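Local coordinates for protein probable fatty acyl-CoA transferase Rv3272 (Mycobacterium tuberculosis, PDB 5YX6) that probably acts as a family III CoA transferase in fatty acid metabolism, binding fatty acyl-CoAs of varying chain length, palmitoyl-CoA most tightly, at residues D11-L16 and A188-R193; V98-F103 and Q184-A189. One frame throughout, in Å; residues are numbered along the deposited sequence.

From the N terminus the chain runs through strand 14-17, with Phe13 just ahead of it, and later through strand 98-101, its neighbour in the same parallel sheet. It then reaches helix 173-196, where both contacts end. Contact 1 closes the longer loop, with 171 residues between its segments; contact 2, with 80, nests inside it, and the two share Ala188 and Ala189. Their centres are about 9 Å apart. Probable backbone hydrogen bonds between Leu16 and both Val98 and Leu100 join the two strands, and Leu190 CD2 packs 3.9 Å from Val98 CG2. Together the contacts tie one long helix to the residue leading into strand 14-17 and to the neighbouring strand 98-101.

Contact 1 of 2, residues D11-L16 and A188-R193; sequences DGFRVL and AALLHR
The Arg193 NH2 nitrogen lies 3.4 Å from Phe13 CE1, and the same nitrogen forms a salt bridge with Asp97 OD1. It also stands 3.9 Å from both Phe13 CD1 and Phe13 CZ, so this end of the guanidinium lies nearest the CD1-CE1-CZ part of the ring. The two planes are 64° apart. Phe13 CE1 lies at the guanidinium edge, near its plane, whereas NH2 approaches the ring obliquely. The arginine chain leaves the helix with CG anti to the backbone N (chi1 -166°) and bends at chi3 (64°), which turns NH2 toward the Phe13 ring. Its other terminal nitrogen, NH1, is hydrogen-bonded to the carbonyl O of Asn124. With both terminal nitrogens engaged, the group has little freedom to rotate, and the nearby carboxylate of Asp97 would probably balance its charge.

Leu190 supplies the apolar half of the contact. Its CD2 methyl sits 4.2 Å above the plane of the Phe13 ring, displaced toward the rim, while Leu190 CD1 reaches Phe13 CD2 at 4.1 Å. Leucine and phenylalanine run past each other in opposite senses. The same ring makes a cation-pi contact with Arg195 of the second subunit, and Leu190 packs on Leu191 of that subunit, so this buried patch adjoins the dimer interface.

Arg193 also lines, with Asn124, Glu194 and Gly197, the pocket that holds benzamidine in this crystal. Helix 173-196 here packs on Phe13, just before strand 14-17, in the helix-on-sheet layering of the large Rossmann-fold domain.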
loop_
_atom_site.group_PDB
_atom_site.type_symbol
_atom_site.label_atom_id
_atom_site.label_comp_id
_atom_site.label_asym_id
_atom_site.label_seq_id
_atom_site.Cartn_x
_atom_site.Cartn_y
_atom_site.Cartn_z
ATOM N N ASP A 11 -2.663 24.488 -0.407
ATOM C CA ASP A 11 -3.493 25.673 -0.674
ATOM C C ASP A 11 -3.048 26.379 -1.949
ATOM O O ASP A 11 -1.855 26.606 -2.160
ATOM C CB ASP A 11 -3.446 26.676 0.487
ATOM C CG ASP A 11 -4.155 26.170 1.730
ATOM O OD1 ASP A 11 -5.010 25.259 1.601
ATOM O OD2 ASP A 11 -3.885 26.711 2.831
ATOM N N GLY A 12 -4.008 26.696 -2.808
ATOM C CA GLY A 12 -3.712 27.425 -4.020
ATOM C C GLY A 12 -3.437 26.551 -5.230
ATOM O O GLY A 12 -3.459 27.045 -6.354
ATOM N N PHE A 13 -3.190 25.258 -5.024
ATOM C CA PHE A 13 -2.934 24.354 -6.150
ATOM C C PHE A 13 -4.234 23.806 -6.733
ATOM O O PHE A 13 -5.140 23.407 -5.998
ATOM C CB PHE A 13 -2.042 23.183 -5.734
ATOM C CG PHE A 13 -0.618 23.562 -5.465
ATOM C CD1 PHE A 13 -0.037 24.641 -6.103
ATOM C CD2 PHE A 13 0.142 22.832 -4.574
ATOM C CE1 PHE A 13 1.283 24.984 -5.847
ATOM C CE2 PHE A 13 1.453 23.163 -4.327
ATOM C CZ PHE A 13 2.025 24.241 -4.960
ATOM N N ARG A 14 -4.303 23.749 -8.056
ATOM C CA ARG A 14 -5.487 23.235 -8.724
ATOM C C ARG A 14 -5.176 21.931 -9.452
ATOM O O ARG A 14 -4.199 21.837 -10.193
ATOM C CB ARG A 14 -6.045 24.274 -9.704
ATOM C CG ARG A 14 -7.176 23.735 -10.569
ATOM C CD ARG A 14 -7.809 24.830 -11.365
ATOM N NE ARG A 14 -8.491 25.771 -10.490
ATOM C CZ ARG A 14 -9.103 26.875 -10.912
ATOM N NH1 ARG A 14 -9.131 27.164 -12.207
ATOM N NH2 ARG A 14 -9.701 27.680 -10.041
ATOM N N VAL A 15 -6.013 20.926 -9.233
ATOM C CA VAL A 15 -5.813 19.617 -9.832
ATOM C C VAL A 15 -6.991 19.262 -10.725
ATOM O O VAL A 15 -8.140 19.386 -10.320
ATOM C CB VAL A 15 -5.638 18.528 -8.751
ATOM C CG1 VAL A 15 -5.418 17.164 -9.387
ATOM C CG2 VAL A 15 -4.490 18.891 -7.797
ATOM N N LEU A 16 -6.695 18.830 -11.944
ATOM C CA LEU A 16 -7.705 18.327 -12.871
ATOM C C LEU A 16 -7.732 16.806 -12.838
ATOM O O LEU A 16 -6.800 16.167 -13.324
ATOM C CB LEU A 16 -7.416 18.806 -14.290
ATOM C CG LEU A 16 -8.228 20.004 -14.749
ATOM C CD1 LEU A 16 -7.992 21.156 -13.793
ATOM C CD2 LEU A 16 -7.866 20.374 -16.190
ATOM N N ALA A 188 5.980 14.675 -4.873
ATOM C CA ALA A 188 7.377 14.800 -5.270
ATOM C C ALA A 188 7.505 15.771 -6.440
ATOM O O ALA A 188 8.370 16.651 -6.437
ATOM C CB ALA A 188 7.960 13.441 -5.631
ATOM N N ALA A 189 6.618 15.628 -7.421
ATOM C CA ALA A 189 6.629 16.501 -8.589
ATOM C C ALA A 189 6.376 17.969 -8.221
ATOM O O ALA A 189 7.030 18.859 -8.744
ATOM C CB ALA A 189 5.602 16.030 -9.600
ATOM N N LEU A 190 5.425 18.211 -7.327
ATOM C CA LEU A 190 5.125 19.559 -6.861
ATOM C C LEU A 190 6.336 20.191 -6.169
ATOM O O LEU A 190 6.572 21.392 -6.282
ATOM C CB LEU A 190 3.928 19.539 -5.912
ATOM C CG LEU A 190 2.576 19.309 -6.587
ATOM C CD1 LEU A 190 1.509 19.076 -5.527
ATOM C CD2 LEU A 190 2.198 20.477 -7.506
ATOM N N LEU A 191 7.087 19.370 -5.446
ATOM C CA LEU A 191 8.282 19.823 -4.747
ATOM C C LEU A 191 9.393 20.096 -5.746
ATOM O O LEU A 191 10.109 21.088 -5.636
ATOM C CB LEU A 191 8.731 18.773 -3.743
ATOM C CG LEU A 191 9.586 19.093 -2.522
ATOM C CD1 LEU A 191 9.204 20.395 -1.821
ATOM C CD2 LEU A 191 9.463 17.908 -1.573
ATOM N N HIS A 192 9.500 19.221 -6.741
ATOM C CA HIS A 192 10.498 19.359 -7.796
ATOM C C HIS A 192 10.296 20.704 -8.474
ATOM O O HIS A 192 11.245 21.449 -8.701
ATOM C CB HIS A 192 10.368 18.212 -8.811
ATOM C CG HIS A 192 11.575 17.991 -9.670
ATOM N ND1 HIS A 192 12.858 18.295 -9.261
ATOM C CD2 HIS A 192 11.695 17.486 -10.921
ATOM C CE1 HIS A 192 13.710 17.984 -10.219
ATOM N NE2 HIS A 192 13.029 17.491 -11.240
ATOM N N ARG A 193 9.044 21.006 -8.791
ATOM C CA ARG A 193 8.709 22.260 -9.441
ATOM C C ARG A 193 9.020 23.442 -8.521
ATOM O O ARG A 193 9.652 24.414 -8.931
ATOM C CB ARG A 193 7.234 22.273 -9.852
ATOM C CG ARG A 193 6.891 23.387 -10.821
ATOM C CD ARG A 193 5.419 23.403 -11.138
ATOM N NE ARG A 193 4.626 23.697 -9.950
ATOM C CZ ARG A 193 3.335 24.009 -9.973
ATOM N NH1 ARG A 193 2.683 24.050 -11.129
ATOM N NH2 ARG A 193 2.695 24.269 -8.842
#

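Contact 2 of 2, residues V98-F103 and Q184-A189; sequences VVLEAF and QAVLAA
Val186, on helix 173-196, directs its CB toward strand 98-101, and each of its two methyls meets a different residue of the strand. CB itself makes no close contact across the gap; the nearby Leu100 CD2 is 5.0 Å from Val186 CB. One step further out, Val186 CG1, anti to the backbone N (chi1 165°), heads for the beginning of the strand and meets Val98 CG2 at 4.2 Å. The other branch, Val186 CG2, lies anti to the carbonyl carbon and reaches Leu100 CD2 at 3.7 Å, the shorter of the two touches. Each methyl therefore has its own partner, and the branched tip straddles residues two apart on one strand.

The strand side answers in two ways. Val98 directs its CB at the helix, and its side chain passes that of Val186 at a slant. Leu100 starts off less directly, but its CD2 branch reaches Val186 CG2, the two side chains crossing at about a right angle, while Leu100 CD1 stays 5.3 Å from Val186 CG2. No hydrogen bond joins the two segments: the contact is methyl against methyl, buried on all three residues, with a modest 101 Å² hidden between them. The nearest CA pair, Val98 CA and Val186 CA, is 7.9 Å apart, and side chains from both segments fill that distance and meet through their methyls.

Val15 on strand 14-17 and Ala128 on strand 126-131 continue this apolar floor, Val186 touching Ala128 as well. On the helix, Gln184 NE2 is hydrogen-bonded to His180 ND1 of the second subunit. One helix thus packs on the central parallel strands and also meets the partner chain, the alpha/beta layering of a Rossmann-type domain in a CoA-transferase III homodimer.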
loop_
_atom_site.group_PDB
_atom_site.type_symbol
_atom_site.label_atom_id
_atom_site.label_comp_id
_atom_site.label_asym_id
_atom_site.label_seq_id
_atom_site.Cartn_x
_atom_site.Cartn_y
_atom_site.Cartn_z
ATOM N N VAL A 98 -1.746 20.508 -11.774
ATOM C CA VAL A 98 -1.624 19.067 -11.998
ATOM C C VAL A 98 -2.772 18.520 -12.846
ATOM O O VAL A 98 -3.925 18.913 -12.677
ATOM C CB VAL A 98 -1.595 18.281 -10.671
ATOM C CG1 VAL A 98 -1.426 16.806 -10.930
ATOM C CG2 VAL A 98 -0.479 18.781 -9.751
ATOM N N VAL A 99 -2.445 17.617 -13.760
ATOM C CA VAL A 99 -3.446 16.763 -14.378
ATOM C C VAL A 99 -3.248 15.309 -13.919
ATOM O O VAL A 99 -2.134 14.786 -13.985
ATOM C CB VAL A 99 -3.384 16.852 -15.922
ATOM C CG1 VAL A 99 -4.189 15.732 -16.563
ATOM C CG2 VAL A 99 -3.882 18.206 -16.376
ATOM N N LEU A 100 -4.323 14.681 -13.438
ATOM C CA LEU A 100 -4.339 13.256 -13.084
ATOM C C LEU A 100 -5.147 12.487 -14.102
ATOM O O LEU A 100 -6.310 12.814 -14.347
ATOM C CB LEU A 100 -4.949 13.008 -11.709
ATOM C CG LEU A 100 -4.299 13.551 -10.449
ATOM C CD1 LEU A 100 -5.073 13.062 -9.244
ATOM C CD2 LEU A 100 -2.871 13.067 -10.406
ATOM N N GLU A 101 -4.544 11.470 -14.704
ATOM C CA GLU A 101 -5.255 10.666 -15.694
ATOM C C GLU A 101 -5.044 9.156 -15.522
ATOM O O GLU A 101 -3.939 8.713 -15.220
ATOM C CB GLU A 101 -4.816 11.105 -17.088
ATOM C CG GLU A 101 -5.376 10.252 -18.190
ATOM C CD GLU A 101 -4.398 9.206 -18.688
ATOM O OE1 GLU A 101 -3.183 9.501 -18.751
ATOM O OE2 GLU A 101 -4.854 8.097 -19.030
ATOM N N ALA A 102 -6.100 8.372 -15.741
ATOM C CA ALA A 102 -6.039 6.923 -15.550
ATOM C C ALA A 102 -6.758 6.128 -16.647
ATOM O O ALA A 102 -7.261 5.031 -16.397
ATOM C CB ALA A 102 -6.603 6.554 -14.187
ATOM N N PHE A 103 -6.816 6.673 -17.855
ATOM C CA PHE A 103 -7.320 5.908 -18.984
ATOM C C PHE A 103 -6.243 4.918 -19.390
ATOM O O PHE A 103 -5.105 5.018 -18.930
ATOM C CB PHE A 103 -7.680 6.810 -20.169
ATOM C CG PHE A 103 -8.748 7.819 -19.862
ATOM C CD1 PHE A 103 -9.982 7.417 -19.383
ATOM C CD2 PHE A 103 -8.515 9.173 -20.061
ATOM C CE1 PHE A 103 -10.962 8.340 -19.097
ATOM C CE2 PHE A 103 -9.491 10.106 -19.777
ATOM C CZ PHE A 103 -10.719 9.686 -19.294
ATOM N N GLN A 184 1.944 10.239 -3.598
ATOM C CA GLN A 184 3.354 10.445 -3.293
ATOM C C GLN A 184 4.086 11.060 -4.496
ATOM O O GLN A 184 4.815 12.049 -4.366
ATOM C CB GLN A 184 3.992 9.114 -2.886
ATOM C CG GLN A 184 5.505 9.100 -2.810
ATOM C CD GLN A 184 6.070 7.693 -2.915
ATOM O OE1 GLN A 184 6.704 7.332 -3.909
ATOM N NE2 GLN A 184 5.836 6.887 -1.888
ATOM N N ALA A 185 3.854 10.492 -5.673
ATOM C CA ALA A 185 4.554 10.932 -6.867
ATOM C C ALA A 185 4.141 12.339 -7.305
ATOM O O ALA A 185 4.964 13.112 -7.778
ATOM C CB ALA A 185 4.323 9.950 -7.976
ATOM N N VAL A 186 2.869 12.679 -7.133
ATOM C CA VAL A 186 2.430 14.037 -7.401
ATOM C C VAL A 186 3.111 15.011 -6.436
ATOM O O VAL A 186 3.586 16.068 -6.839
ATOM C CB VAL A 186 0.900 14.172 -7.281
ATOM C CG1 VAL A 186 0.506 15.625 -7.193
ATOM C CG2 VAL A 186 0.199 13.485 -8.472
ATOM N N LEU A 187 3.177 14.639 -5.163
ATOM C CA LEU A 187 3.803 15.482 -4.153
ATOM C C LEU A 187 5.279 15.732 -4.474
ATOM O O LEU A 187 5.764 16.869 -4.383
ATOM C CB LEU A 187 3.662 14.841 -2.780
ATOM C CG LEU A 187 2.542 15.257 -1.822
ATOM C CD1 LEU A 187 1.513 16.164 -2.463
ATOM C CD2 LEU A 187 1.881 14.024 -1.190
ATOM N N ALA A 188 5.980 14.675 -4.873
ATOM C CA ALA A 188 7.377 14.800 -5.270
ATOM C C ALA A 188 7.505 15.771 -6.440
ATOM O O ALA A 188 8.370 16.651 -6.437
ATOM C CB ALA A 188 7.960 13.441 -5.631
ATOM N N ALA A 189 6.618 15.628 -7.421
ATOM C CA ALA A 189 6.629 16.501 -8.589
ATOM C C ALA A 189 6.376 17.969 -8.221
ATOM O O ALA A 189 7.030 18.859 -8.744
ATOM C CB ALA A 189 5.602 16.030 -9.600
#